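Local structure of glycosyl transferase, group 1 family protein (Staphylococcus aureus, 4WAD) at residues I229-G234 with Y250-V255; V255-N260 with L293-Q298; K324-I329 with L400-S405. The protein belongs to the group 1 glycosyl transferases of the GT-B clan and is modelled with uridine-diphosphate-N-acetylglucosamine bound to it. All coordinates share one frame; numbering follows the deposited sequence.

Contact 1: I229-G234 with Y250-V255; sequences ICDGPG and YGVIHV. With UD1 (uridine-diphosphate-N-acetylglucosamine), chain B.
D231 OD1 takes a hydrogen bond from H254 NE2 across the contact, 2.7 Å between the two atoms, and carries a second bond, a salt bridge to R30. The histidine N-H meets the carboxylate on the anti lone pair of OD1, the one turned away from OD2. The bond lies in the ring plane of H254 but is somewhat bent, 149° at the hydrogen. OD1 lies at the edge of the imidazole, close to its plane, with the carboxylate turned 71° to the ring. With chi1 at -73°, the imidazole stands beside its own backbone N and swings back to D231. Its ND1 edge is then left facing the acetyl methyl, C8', of uridine-diphosphate-N-acetylglucosamine. D231 thus lies behind the ring that faces the ligand, consistent with its holding the ring's rotation.

Behind this pair the two strands run parallel. C230 N donates to Y250 O at 2.9 Å, and V252 N returns to C230 O at 3.0 Å, so C230 bonds through both its N-H and its carbonyl. The pairing stops just beyond: D231 O and V252 O are two acceptors facing each other, and the chains part there. On the face shared by I229 and Y250, the CG2 methyl of I229 meets CG2 of V252 at 3.9 Å. CG1 of I229 lies alongside CB of Y250 at 4.3 Å, while the tyrosine ring leads off and its OH hydrogen-bonds Q248.

The contact joins the two strands of a beta-alpha-beta unit, 226-230 and 248-252, linked through helix 236-240, at the middle of a parallel sheet. F10 and M12 bond to I229 on one flank, I285 to G251 on the other, and helix 23-36 packs on I229, D231 and H254.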
loop_
_atom_site.group_PDB
_atom_site.type_symbol
_atom_site.label_atom_id
_atom_site.label_comp_id
_atom_site.label_asym_id
_atom_site.label_seq_id
_atom_site.Cartn_x
_atom_site.Cartn_y
_atom_site.Cartn_z
ATOM N N ILE A 229 13.888 -8.932 42.183
ATOM C CA ILE A 229 14.726 -7.755 41.995
ATOM C C ILE A 229 14.715 -7.354 40.526
ATOM O O ILE A 229 15.151 -8.119 39.664
ATOM C CB ILE A 229 16.176 -8.008 42.462
ATOM C CG1 ILE A 229 16.220 -8.202 43.978
ATOM C CG2 ILE A 229 17.087 -6.857 42.051
ATOM C CD1 ILE A 229 17.620 -8.323 44.537
ATOM N N CYS A 230 14.211 -6.157 40.241
ATOM C CA CYS A 230 14.117 -5.685 38.865
ATOM C C CYS A 230 15.178 -4.630 38.574
ATOM O O CYS A 230 15.060 -3.484 39.013
ATOM C CB CYS A 230 12.717 -5.128 38.586
ATOM S SG CYS A 230 12.347 -4.885 36.834
ATOM N N ASP A 231 16.215 -5.024 37.839
ATOM C CA ASP A 231 17.277 -4.102 37.452
ATOM C C ASP A 231 16.826 -3.222 36.293
ATOM O O ASP A 231 16.714 -2.004 36.432
ATOM C CB ASP A 231 18.549 -4.866 37.070
ATOM C CG ASP A 231 19.237 -5.491 38.268
ATOM O OD1 ASP A 231 19.900 -4.753 39.027
ATOM O OD2 ASP A 231 19.119 -6.721 38.448
ATOM N N GLY A 232 16.566 -3.850 35.150
ATOM C CA GLY A 232 16.080 -3.139 33.982
ATOM C C GLY A 232 14.788 -2.400 34.260
ATOM O O GLY A 232 13.874 -2.950 34.873
ATOM N N PRO A 233 14.711 -1.136 33.816
ATOM C CA PRO A 233 13.517 -0.315 34.030
ATOM C C PRO A 233 12.366 -0.747 33.134
ATOM O O PRO A 233 11.213 -0.434 33.423
ATOM C CB PRO A 233 13.998 1.095 33.674
ATOM C CG PRO A 233 15.090 0.874 32.685
ATOM C CD PRO A 233 15.768 -0.407 33.091
ATOM N N GLY A 234 12.684 -1.465 32.060
ATOM C CA GLY A 234 11.674 -1.904 31.116
ATOM C C GLY A 234 10.980 -3.189 31.524
ATOM O O GLY A 234 10.065 -3.652 30.840
ATOM N N TYR A 250 11.734 -5.643 44.740
ATOM C CA TYR A 250 12.684 -4.551 44.902
ATOM C C TYR A 250 13.113 -4.001 43.545
ATOM O O TYR A 250 13.733 -4.708 42.749
ATOM C CB TYR A 250 13.906 -5.017 45.707
ATOM C CG TYR A 250 13.587 -5.384 47.141
ATOM C CD1 TYR A 250 13.473 -4.406 48.119
ATOM C CD2 TYR A 250 13.404 -6.708 47.517
ATOM C CE1 TYR A 250 13.181 -4.735 49.431
ATOM C CE2 TYR A 250 13.113 -7.045 48.827
ATOM C CZ TYR A 250 13.001 -6.056 49.779
ATOM O OH TYR A 250 12.711 -6.390 51.080
ATOM N N GLY A 251 12.766 -2.746 43.276
ATOM C CA GLY A 251 13.184 -2.102 42.045
ATOM C C GLY A 251 14.516 -1.401 42.222
ATOM O O GLY A 251 14.661 -0.541 43.090
ATOM N N VAL A 252 15.493 -1.770 41.400
ATOM C CA VAL A 252 16.817 -1.172 41.483
ATOM C C VAL A 252 17.052 -0.204 40.327
ATOM O O VAL A 252 17.234 -0.622 39.180
ATOM C CB VAL A 252 17.916 -2.251 41.491
ATOM C CG1 VAL A 252 19.293 -1.611 41.447
ATOM C CG2 VAL A 252 17.780 -3.125 42.721
ATOM N N ILE A 253 17.030 1.090 40.634
ATOM C CA ILE A 253 17.321 2.122 39.644
ATOM C C ILE A 253 18.828 2.286 39.510
ATOM O O ILE A 253 19.526 2.493 40.502
ATOM C CB ILE A 253 16.680 3.474 40.018
ATOM C CG1 ILE A 253 15.159 3.334 40.100
ATOM C CG2 ILE A 253 17.051 4.549 39.004
ATOM C CD1 ILE A 253 14.444 4.616 40.473
ATOM N N HIS A 254 19.326 2.188 38.284
ATOM C CA HIS A 254 20.762 2.230 38.046
ATOM C C HIS A 254 21.241 3.611 37.613
ATOM O O HIS A 254 22.412 3.940 37.780
ATOM C CB HIS A 254 21.153 1.187 36.994
ATOM C CG HIS A 254 21.114 -0.225 37.497
ATOM N ND1 HIS A 254 22.208 -1.060 37.453
ATOM C CD2 HIS A 254 20.113 -0.947 38.055
ATOM C CE1 HIS A 254 21.887 -2.234 37.963
ATOM N NE2 HIS A 254 20.620 -2.194 38.335
ATOM N N VAL A 255 20.338 4.421 37.070
ATOM C CA VAL A 255 20.735 5.680 36.444
ATOM C C VAL A 255 20.233 6.918 37.180
ATOM O O VAL A 255 19.520 6.819 38.181
ATOM C CB VAL A 255 20.230 5.744 34.990
ATOM C CG1 VAL A 255 20.766 4.565 34.196
ATOM C CG2 VAL A 255 18.709 5.755 34.961
HETATM C "C1'" UD1 B . 26.104 2.675 33.688
HETATM C "C2'" UD1 B . 25.571 2.696 35.127
HETATM C "C3'" UD1 B . 24.378 3.626 35.287
HETATM C "C4'" UD1 B . 24.677 4.977 34.661
HETATM C "C5'" UD1 B . 24.969 4.760 33.186
HETATM C "C6'" UD1 B . 25.133 6.093 32.462
HETATM C "C7'" UD1 B . 25.297 1.049 36.917
HETATM C "C8'" UD1 B . 25.293 -0.408 37.267
HETATM N "N2'" UD1 B . 25.249 1.359 35.617
HETATM O "O1'" UD1 B . 25.358 1.792 32.852
HETATM O "O3'" UD1 B . 24.165 3.798 36.684
HETATM O "O4'" UD1 B . 23.580 5.879 34.850
HETATM O "O5'" UD1 B . 26.168 3.987 33.093
HETATM O "O6'" UD1 B . 26.026 5.956 31.350
HETATM O "O7'" UD1 B . 25.351 1.901 37.787
HETATM N N1 UD1 B . 32.523 -2.291 28.219
HETATM C C2 UD1 B . 33.219 -3.444 27.789
HETATM N N3 UD1 B . 34.015 -3.392 26.714
HETATM C C4 UD1 B . 34.166 -2.254 26.030
HETATM C C5 UD1 B . 33.492 -1.105 26.435
HETATM C C6 UD1 B . 32.661 -1.142 27.549
HETATM O O2 UD1 B . 33.091 -4.521 28.411
HETATM O O4 UD1 B . 34.913 -2.222 25.027
HETATM C C1B UD1 B . 31.651 -2.347 29.396
HETATM C C2B UD1 B . 32.460 -2.305 30.682
HETATM O "O2'" UD1 B . 32.679 -3.626 31.186
HETATM C C3B UD1 B . 31.614 -1.496 31.646
HETATM C C4B UD1 B . 30.640 -0.725 30.772
HETATM O O4B UD1 B . 30.795 -1.203 29.434
HETATM O O3B UD1 B . 30.878 -2.359 32.519
HETATM C C5B UD1 B . 30.949 0.761 30.825
HETATM O O5B UD1 B . 30.160 1.381 31.834
HETATM P PA UD1 B . 28.777 2.098 31.430
HETATM O O1A UD1 B . 28.732 3.412 32.169
HETATM O O2A UD1 B . 28.686 2.078 29.923
HETATM O O3A UD1 B . 27.645 1.105 32.017
HETATM P PB UD1 B . 26.096 1.174 31.561
HETATM O O1B UD1 B . 25.957 2.161 30.428
HETATM O O2B UD1 B . 25.593 -0.236 31.384
#

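Contact 2: V255-N260 with L293-Q298; sequences VNHHEN and LDILNQ. With UD1 (uridine-diphosphate-N-acetylglucosamine), chain B.
The amide of Q298 bridges two consecutive histidines, H257 and H258, and these hydrogen bonds are the polar core of the contact. H257 NE2 donates to Q298 OE1 over 2.7 Å; the donor lies in the carbonyl plane of the amide, though the acceptor sits 17° out of the imidazole plane. The other end of the same amide gives its N-H to the ring nitrogen of the next histidine, Q298 NE2 to H258 NE2 at 3.3 Å. That second bond is longer but fairly straight, and it stays in the plane of both groups. Both rings meet the amide with an edge, and their planes stand nearly upright to it. A side chain extended beyond CG carries the amide of Q298 out to them.

The apolar part is a CH-pi contact: I295 CG1 sits over one face of H257, 3.8 Å from the ring centroid. The opposite face of H257 is partly overlain, toward its rim, by the H258 ring, the two rings facing each other with an offset.

D294 OD2 lies at the edge of H258, 3.9 Å from CE1, where its charge could favour a protonated ring; it also has weak links to Y431 and K430.

The contact ties the loop after strand 248-252, whose V255 reaches the ligand sugar, to the end of helix 289-296. In this bonding pattern H257 donates through NE2 whereas H258 accepts on NE2, consistent with different proton positions on the two histidines, H258 carrying its own on ND1 if it is neutral.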
loop_
_atom_site.group_PDB
_atom_site.type_symbol
_atom_site.label_atom_id
_atom_site.label_comp_id
_atom_site.label_asym_id
_atom_site.label_seq_id
_atom_site.Cartn_x
_atom_site.Cartn_y
_atom_site.Cartn_z
ATOM N N VAL A 255 20.338 4.421 37.070
ATOM C CA VAL A 255 20.735 5.680 36.444
ATOM C C VAL A 255 20.233 6.918 37.180
ATOM O O VAL A 255 19.520 6.819 38.181
ATOM C CB VAL A 255 20.230 5.744 34.990
ATOM C CG1 VAL A 255 20.766 4.565 34.196
ATOM C CG2 VAL A 255 18.709 5.755 34.961
ATOM N N ASN A 256 20.621 8.087 36.677
ATOM C CA ASN A 256 20.103 9.351 37.180
ATOM C C ASN A 256 18.639 9.486 36.787
ATOM O O ASN A 256 18.284 9.307 35.621
ATOM C CB ASN A 256 20.917 10.528 36.630
ATOM C CG ASN A 256 20.648 11.835 37.366
ATOM O OD1 ASN A 256 19.573 12.044 37.930
ATOM N ND2 ASN A 256 21.634 12.725 37.356
ATOM N N HIS A 257 17.791 9.801 37.762
ATOM C CA HIS A 257 16.367 9.979 37.506
ATOM C C HIS A 257 16.066 11.384 36.995
ATOM O O HIS A 257 14.942 11.864 37.109
ATOM C CB HIS A 257 15.548 9.694 38.768
ATOM C CG HIS A 257 15.737 10.708 39.856
ATOM N ND1 HIS A 257 16.980 11.083 40.316
ATOM C CD2 HIS A 257 14.837 11.416 40.577
ATOM C CE1 HIS A 257 16.837 11.985 41.274
ATOM N NE2 HIS A 257 15.548 12.204 41.451
ATOM N N HIS A 258 17.077 12.041 36.439
ATOM C CA HIS A 258 16.897 13.363 35.854
ATOM C C HIS A 258 16.969 13.279 34.338
ATOM O O HIS A 258 17.844 12.603 33.793
ATOM C CB HIS A 258 17.953 14.335 36.384
ATOM C CG HIS A 258 17.732 14.753 37.803
ATOM N ND1 HIS A 258 18.751 14.812 38.729
ATOM C CD2 HIS A 258 16.611 15.144 38.454
ATOM C CE1 HIS A 258 18.267 15.214 39.889
ATOM N NE2 HIS A 258 16.970 15.424 39.750
ATOM N N GLU A 259 16.044 13.957 33.663
ATOM C CA GLU A 259 16.017 13.979 32.204
ATOM C C GLU A 259 17.336 14.493 31.652
ATOM O O GLU A 259 17.886 15.471 32.159
ATOM C CB GLU A 259 14.866 14.848 31.688
ATOM C CG GLU A 259 13.749 14.085 30.988
ATOM C CD GLU A 259 14.254 13.038 30.014
ATOM O OE1 GLU A 259 15.216 13.319 29.267
ATOM O OE2 GLU A 259 13.682 11.928 29.996
ATOM N N ASN A 260 17.846 13.829 30.619
ATOM C CA ASN A 260 19.120 14.215 30.030
ATOM C C ASN A 260 19.030 15.567 29.322
ATOM O O ASN A 260 18.163 15.773 28.472
ATOM C CB ASN A 260 19.606 13.141 29.052
ATOM C CG ASN A 260 19.789 11.788 29.714
ATOM O OD1 ASN A 260 19.806 11.680 30.940
ATOM N ND2 ASN A 260 19.931 10.746 28.901
ATOM N N LEU A 293 18.587 11.091 48.910
ATOM C CA LEU A 293 18.204 12.392 49.463
ATOM C C LEU A 293 17.548 13.321 48.440
ATOM O O LEU A 293 16.734 14.171 48.804
ATOM C CB LEU A 293 19.421 13.088 50.076
ATOM C CG LEU A 293 20.016 12.476 51.342
ATOM C CD1 LEU A 293 21.294 13.189 51.750
ATOM C CD2 LEU A 293 19.005 12.549 52.467
ATOM N N ASP A 294 17.901 13.165 47.166
ATOM C CA ASP A 294 17.290 13.975 46.117
ATOM C C ASP A 294 15.851 13.535 45.882
ATOM O O ASP A 294 14.937 14.362 45.844
ATOM C CB ASP A 294 18.085 13.882 44.817
ATOM C CG ASP A 294 19.124 14.976 44.690
ATOM O OD1 ASP A 294 19.817 15.250 45.690
ATOM O OD2 ASP A 294 19.227 15.581 43.600
ATOM N N ILE A 295 15.661 12.227 45.727
ATOM C CA ILE A 295 14.334 11.651 45.568
ATOM C C ILE A 295 13.481 11.947 46.801
ATOM O O ILE A 295 12.283 12.213 46.681
ATOM C CB ILE A 295 14.412 10.127 45.325
ATOM C CG1 ILE A 295 15.150 9.834 44.014
ATOM C CG2 ILE A 295 13.027 9.518 45.276
ATOM C CD1 ILE A 295 15.396 8.359 43.762
ATOM N N LEU A 296 14.106 11.910 47.978
ATOM C CA LEU A 296 13.440 12.315 49.215
ATOM C C LEU A 296 12.889 13.726 49.083
ATOM O O LEU A 296 11.773 14.017 49.511
ATOM C CB LEU A 296 14.392 12.269 50.419
ATOM C CG LEU A 296 15.192 11.035 50.845
ATOM C CD1 LEU A 296 15.622 11.169 52.298
ATOM C CD2 LEU A 296 14.434 9.741 50.631
ATOM N N ASN A 297 13.693 14.597 48.485
ATOM C CA ASN A 297 13.383 16.017 48.412
ATOM C C ASN A 297 12.718 16.398 47.092
ATOM O O ASN A 297 12.870 17.522 46.613
ATOM C CB ASN A 297 14.659 16.837 48.619
ATOM C CG ASN A 297 15.067 16.920 50.078
ATOM O OD1 ASN A 297 14.232 17.134 50.956
ATOM N ND2 ASN A 297 16.356 16.739 50.342
ATOM N N GLN A 298 11.988 15.453 46.508
ATOM C CA GLN A 298 11.252 15.691 45.269
ATOM C C GLN A 298 9.902 14.979 45.305
ATOM O O GLN A 298 8.872 15.558 44.955
ATOM C CB GLN A 298 12.068 15.225 44.056
ATOM C CG GLN A 298 13.219 16.157 43.676
ATOM C CD GLN A 298 14.114 15.586 42.585
ATOM O OE1 GLN A 298 14.446 14.401 42.596
ATOM N NE2 GLN A 298 14.511 16.433 41.640
HETATM C "C1'" UD1 B . 26.104 2.675 33.688
HETATM C "C2'" UD1 B . 25.571 2.696 35.127
HETATM C "C3'" UD1 B . 24.378 3.626 35.287
HETATM C "C4'" UD1 B . 24.677 4.977 34.661
HETATM C "C5'" UD1 B . 24.969 4.760 33.186
HETATM C "C6'" UD1 B . 25.133 6.093 32.462
HETATM C "C7'" UD1 B . 25.297 1.049 36.917
HETATM C "C8'" UD1 B . 25.293 -0.408 37.267
HETATM N "N2'" UD1 B . 25.249 1.359 35.617
HETATM O "O1'" UD1 B . 25.358 1.792 32.852
HETATM O "O3'" UD1 B . 24.165 3.798 36.684
HETATM O "O4'" UD1 B . 23.580 5.879 34.850
HETATM O "O5'" UD1 B . 26.168 3.987 33.093
HETATM O "O6'" UD1 B . 26.026 5.956 31.350
HETATM O "O7'" UD1 B . 25.351 1.901 37.787
HETATM N N1 UD1 B . 32.523 -2.291 28.219
HETATM C C2 UD1 B . 33.219 -3.444 27.789
HETATM N N3 UD1 B . 34.015 -3.392 26.714
HETATM C C4 UD1 B . 34.166 -2.254 26.030
HETATM C C5 UD1 B . 33.492 -1.105 26.435
HETATM C C6 UD1 B . 32.661 -1.142 27.549
HETATM O O2 UD1 B . 33.091 -4.521 28.411
HETATM O O4 UD1 B . 34.913 -2.222 25.027
HETATM C C1B UD1 B . 31.651 -2.347 29.396
HETATM C C2B UD1 B . 32.460 -2.305 30.682
HETATM O "O2'" UD1 B . 32.679 -3.626 31.186
HETATM C C3B UD1 B . 31.614 -1.496 31.646
HETATM C C4B UD1 B . 30.640 -0.725 30.772
HETATM O O4B UD1 B . 30.795 -1.203 29.434
HETATM O O3B UD1 B . 30.878 -2.359 32.519
HETATM C C5B UD1 B . 30.949 0.761 30.825
HETATM O O5B UD1 B . 30.160 1.381 31.834
HETATM P PA UD1 B . 28.777 2.098 31.430
HETATM O O1A UD1 B . 28.732 3.412 32.169
HETATM O O2A UD1 B . 28.686 2.078 29.923
HETATM O O3A UD1 B . 27.645 1.105 32.017
HETATM P PB UD1 B . 26.096 1.174 31.561
HETATM O O1B UD1 B . 25.957 2.161 30.428
HETATM O O2B UD1 B . 25.593 -0.236 31.384
#

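Contact 3: K324-I329 with L400-S405; sequences KIVGHI and LVVSTS. With UD1 (uridine-diphosphate-N-acetylglucosamine), chain B.
V326 packs on V402, CG1 of V326 against CG2 of V402 at 3.7 Å, the two side chains crossing at about a right angle. The other methyl of V326, CG2, meets CD1 of L400 at 3.8 Å. L400 reaches it because its CG stands between the backbone N and the carbonyl carbon (chi1 59°), which turns the branch back over V326. At G327 the backbones pair: V402 N bonds to G327 O at 3.0 Å, with the donor nearly along the C=O axis. The same carbonyl is brushed by V401: its CG1 lies beside it, and V401 CA offers a C-H to G327 O at 3.4 Å.

Toward L400 the pairing loosens. G327 N to L400 O is a weak bond of 3.4 Å, and the strand around 400-401 is itself weakly bonded, a frayed edge of the parallel sheet. I325, partly exposed, turns its side chain away to meet F398. On its other flank strand 325-329 is paired with strand 356-360, through K356 and H358. The pair belongs to the four-stranded parallel sheet of the GT-B half that meets the uracil, with I329 CG2 3.4 Å from O4 of the ligand.

At the far end a polar group takes over. H328 CG is anti to its backbone N (chi1 -178°), which brings the ring edge to V402 O, where ND1 donates; the modelled separation is too short to be trusted. S403 OG donates to V402 O at 2.6 Å, from above the carbonyl plane. S403 is partly exposed and touches M414 of helix 412-419.

Where the regular sheet bonding has ended, a ring N-H and a hydroxyl appear to replace backbone donors at V402 O; H328 ND1 is the likely donor, but the doubtful distance leaves its proton unsettled.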
loop_
_atom_site.group_PDB
_atom_site.type_symbol
_atom_site.label_atom_id
_atom_site.label_comp_id
_atom_site.label_asym_id
_atom_site.label_seq_id
_atom_site.Cartn_x
_atom_site.Cartn_y
_atom_site.Cartn_z
ATOM N N LYS A 324 53.375 6.919 26.570
ATOM C CA LYS A 324 52.259 7.836 26.790
ATOM C C LYS A 324 50.960 7.361 26.147
ATOM O O LYS A 324 50.512 7.907 25.138
ATOM C CB LYS A 324 52.623 9.227 26.275
ATOM C CG LYS A 324 53.966 9.717 26.790
ATOM C CD LYS A 324 54.367 11.032 26.154
ATOM C CE LYS A 324 55.556 11.651 26.868
ATOM N NZ LYS A 324 55.760 13.069 26.472
ATOM N N ILE A 325 50.360 6.341 26.752
ATOM C CA ILE A 325 49.114 5.777 26.258
ATOM C C ILE A 325 47.952 6.153 27.169
ATOM O O ILE A 325 47.951 5.839 28.361
ATOM C CB ILE A 325 49.198 4.243 26.135
ATOM C CG1 ILE A 325 50.228 3.854 25.073
ATOM C CG2 ILE A 325 47.839 3.655 25.792
ATOM C CD1 ILE A 325 50.357 2.360 24.859
ATOM N N VAL A 326 46.972 6.845 26.599
ATOM C CA VAL A 326 45.755 7.194 27.313
ATOM C C VAL A 326 44.606 6.476 26.613
ATOM O O VAL A 326 44.581 6.399 25.390
ATOM C CB VAL A 326 45.527 8.724 27.337
ATOM C CG1 VAL A 326 44.154 9.063 27.892
ATOM C CG2 VAL A 326 46.618 9.412 28.142
ATOM N N GLY A 327 43.672 5.920 27.375
ATOM C CA GLY A 327 42.583 5.187 26.759
ATOM C C GLY A 327 41.210 5.587 27.258
ATOM O O GLY A 327 41.053 6.030 28.395
ATOM N N HIS A 328 40.214 5.448 26.391
ATOM C CA HIS A 328 38.826 5.568 26.810
ATOM C C HIS A 328 38.041 4.377 26.287
ATOM O O HIS A 328 37.558 4.387 25.154
ATOM C CB HIS A 328 38.199 6.873 26.321
ATOM C CG HIS A 328 36.781 7.064 26.767
ATOM N ND1 HIS A 328 36.439 7.307 28.081
ATOM C CD2 HIS A 328 35.617 7.052 26.075
ATOM C CE1 HIS A 328 35.129 7.436 28.179
ATOM N NE2 HIS A 328 34.605 7.286 26.975
ATOM N N ILE A 329 37.933 3.346 27.118
ATOM C CA ILE A 329 37.150 2.166 26.781
ATOM C C ILE A 329 35.727 2.318 27.308
ATOM O O ILE A 329 35.495 2.288 28.518
ATOM C CB ILE A 329 37.784 0.887 27.349
ATOM C CG1 ILE A 329 39.228 0.749 26.864
ATOM C CG2 ILE A 329 36.975 -0.334 26.950
ATOM C CD1 ILE A 329 39.909 -0.516 27.334
ATOM N N LEU A 400 46.850 5.495 32.162
ATOM C CA LEU A 400 45.673 6.028 32.825
ATOM C C LEU A 400 44.478 5.961 31.879
ATOM O O LEU A 400 44.643 5.968 30.657
ATOM C CB LEU A 400 45.930 7.464 33.298
ATOM C CG LEU A 400 46.313 8.532 32.267
ATOM C CD1 LEU A 400 45.091 9.217 31.665
ATOM C CD2 LEU A 400 47.253 9.559 32.884
ATOM N N VAL A 401 43.279 5.887 32.446
ATOM C CA VAL A 401 42.057 5.872 31.652
ATOM C C VAL A 401 41.335 7.207 31.844
ATOM O O VAL A 401 41.588 7.913 32.817
ATOM C CB VAL A 401 41.151 4.687 32.045
ATOM C CG1 VAL A 401 40.145 4.386 30.948
ATOM C CG2 VAL A 401 41.995 3.456 32.313
ATOM N N VAL A 402 40.464 7.569 30.907
ATOM C CA VAL A 402 39.750 8.843 30.987
ATOM C C VAL A 402 38.269 8.659 30.676
ATOM O O VAL A 402 37.896 7.779 29.898
ATOM C CB VAL A 402 40.345 9.893 30.020
ATOM C CG1 VAL A 402 41.674 10.420 30.547
ATOM C CG2 VAL A 402 40.511 9.302 28.630
ATOM N N SER A 403 37.428 9.486 31.292
ATOM C CA SER A 403 35.984 9.417 31.082
ATOM C C SER A 403 35.290 10.672 31.588
ATOM O O SER A 403 35.845 11.419 32.395
ATOM C CB SER A 403 35.390 8.188 31.779
ATOM O OG SER A 403 35.799 6.986 31.151
ATOM N N THR A 404 34.075 10.901 31.103
ATOM C CA THR A 404 33.219 11.951 31.638
ATOM C C THR A 404 31.759 11.630 31.368
ATOM O O THR A 404 31.444 10.698 30.628
ATOM C CB THR A 404 33.539 13.333 31.044
ATOM O OG1 THR A 404 32.471 14.236 31.358
ATOM C CG2 THR A 404 33.669 13.247 29.542
ATOM N N SER A 405 30.882 12.418 31.982
ATOM C CA SER A 405 29.440 12.279 31.833
ATOM C C SER A 405 28.773 13.428 32.566
ATOM O O SER A 405 29.397 14.074 33.403
ATOM C CB SER A 405 28.946 10.935 32.384
ATOM O OG SER A 405 27.532 10.890 32.432
HETATM C "C1'" UD1 B . 26.104 2.675 33.688
HETATM C "C2'" UD1 B . 25.571 2.696 35.127
HETATM C "C3'" UD1 B . 24.378 3.626 35.287
HETATM C "C4'" UD1 B . 24.677 4.977 34.661
HETATM C "C5'" UD1 B . 24.969 4.760 33.186
HETATM C "C6'" UD1 B . 25.133 6.093 32.462
HETATM C "C7'" UD1 B . 25.297 1.049 36.917
HETATM C "C8'" UD1 B . 25.293 -0.408 37.267
HETATM N "N2'" UD1 B . 25.249 1.359 35.617
HETATM O "O1'" UD1 B . 25.358 1.792 32.852
HETATM O "O3'" UD1 B . 24.165 3.798 36.684
HETATM O "O4'" UD1 B . 23.580 5.879 34.850
HETATM O "O5'" UD1 B . 26.168 3.987 33.093
HETATM O "O6'" UD1 B . 26.026 5.956 31.350
HETATM O "O7'" UD1 B . 25.351 1.901 37.787
HETATM N N1 UD1 B . 32.523 -2.291 28.219
HETATM C C2 UD1 B . 33.219 -3.444 27.789
HETATM N N3 UD1 B . 34.015 -3.392 26.714
HETATM C C4 UD1 B . 34.166 -2.254 26.030
HETATM C C5 UD1 B . 33.492 -1.105 26.435
HETATM C C6 UD1 B . 32.661 -1.142 27.549
HETATM O O2 UD1 B . 33.091 -4.521 28.411
HETATM O O4 UD1 B . 34.913 -2.222 25.027
HETATM C C1B UD1 B . 31.651 -2.347 29.396
HETATM C C2B UD1 B . 32.460 -2.305 30.682
HETATM O "O2'" UD1 B . 32.679 -3.626 31.186
HETATM C C3B UD1 B . 31.614 -1.496 31.646
HETATM C C4B UD1 B . 30.640 -0.725 30.772
HETATM O O4B UD1 B . 30.795 -1.203 29.434
HETATM O O3B UD1 B . 30.878 -2.359 32.519
HETATM C C5B UD1 B . 30.949 0.761 30.825
HETATM O O5B UD1 B . 30.160 1.381 31.834
HETATM P PA UD1 B . 28.777 2.098 31.430
HETATM O O1A UD1 B . 28.732 3.412 32.169
HETATM O O2A UD1 B . 28.686 2.078 29.923
HETATM O O3A UD1 B . 27.645 1.105 32.017
HETATM P PB UD1 B . 26.096 1.174 31.561
HETATM O O1B UD1 B . 25.957 2.161 30.428
HETATM O O2B UD1 B . 25.593 -0.236 31.384
#

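In the fold
Followed from the N terminus, the three contacts come in series, none nested or crossing. Contact 1 closes 15 residues that include helix 236-240, joining neighbouring strands of the seven-stranded parallel sheet. Contact 2 starts at V255, where contact 1 ends, and closes 32 residues holding helix 269-276 and strand 284-286, tying the loop after strand 248-252 to the end of helix 289-296. Contact 3 closes 70 residues, largely helix and loop, and pairs strands 325-329 and 400-401 of a separate four-stranded parallel sheet, its centre about 28 Å from the centres of the other two. The ligand lies between the two sheets, sugar toward contacts 1 and 2, uracil toward I329, consistent with the cleft of a two-domain GT-B fold.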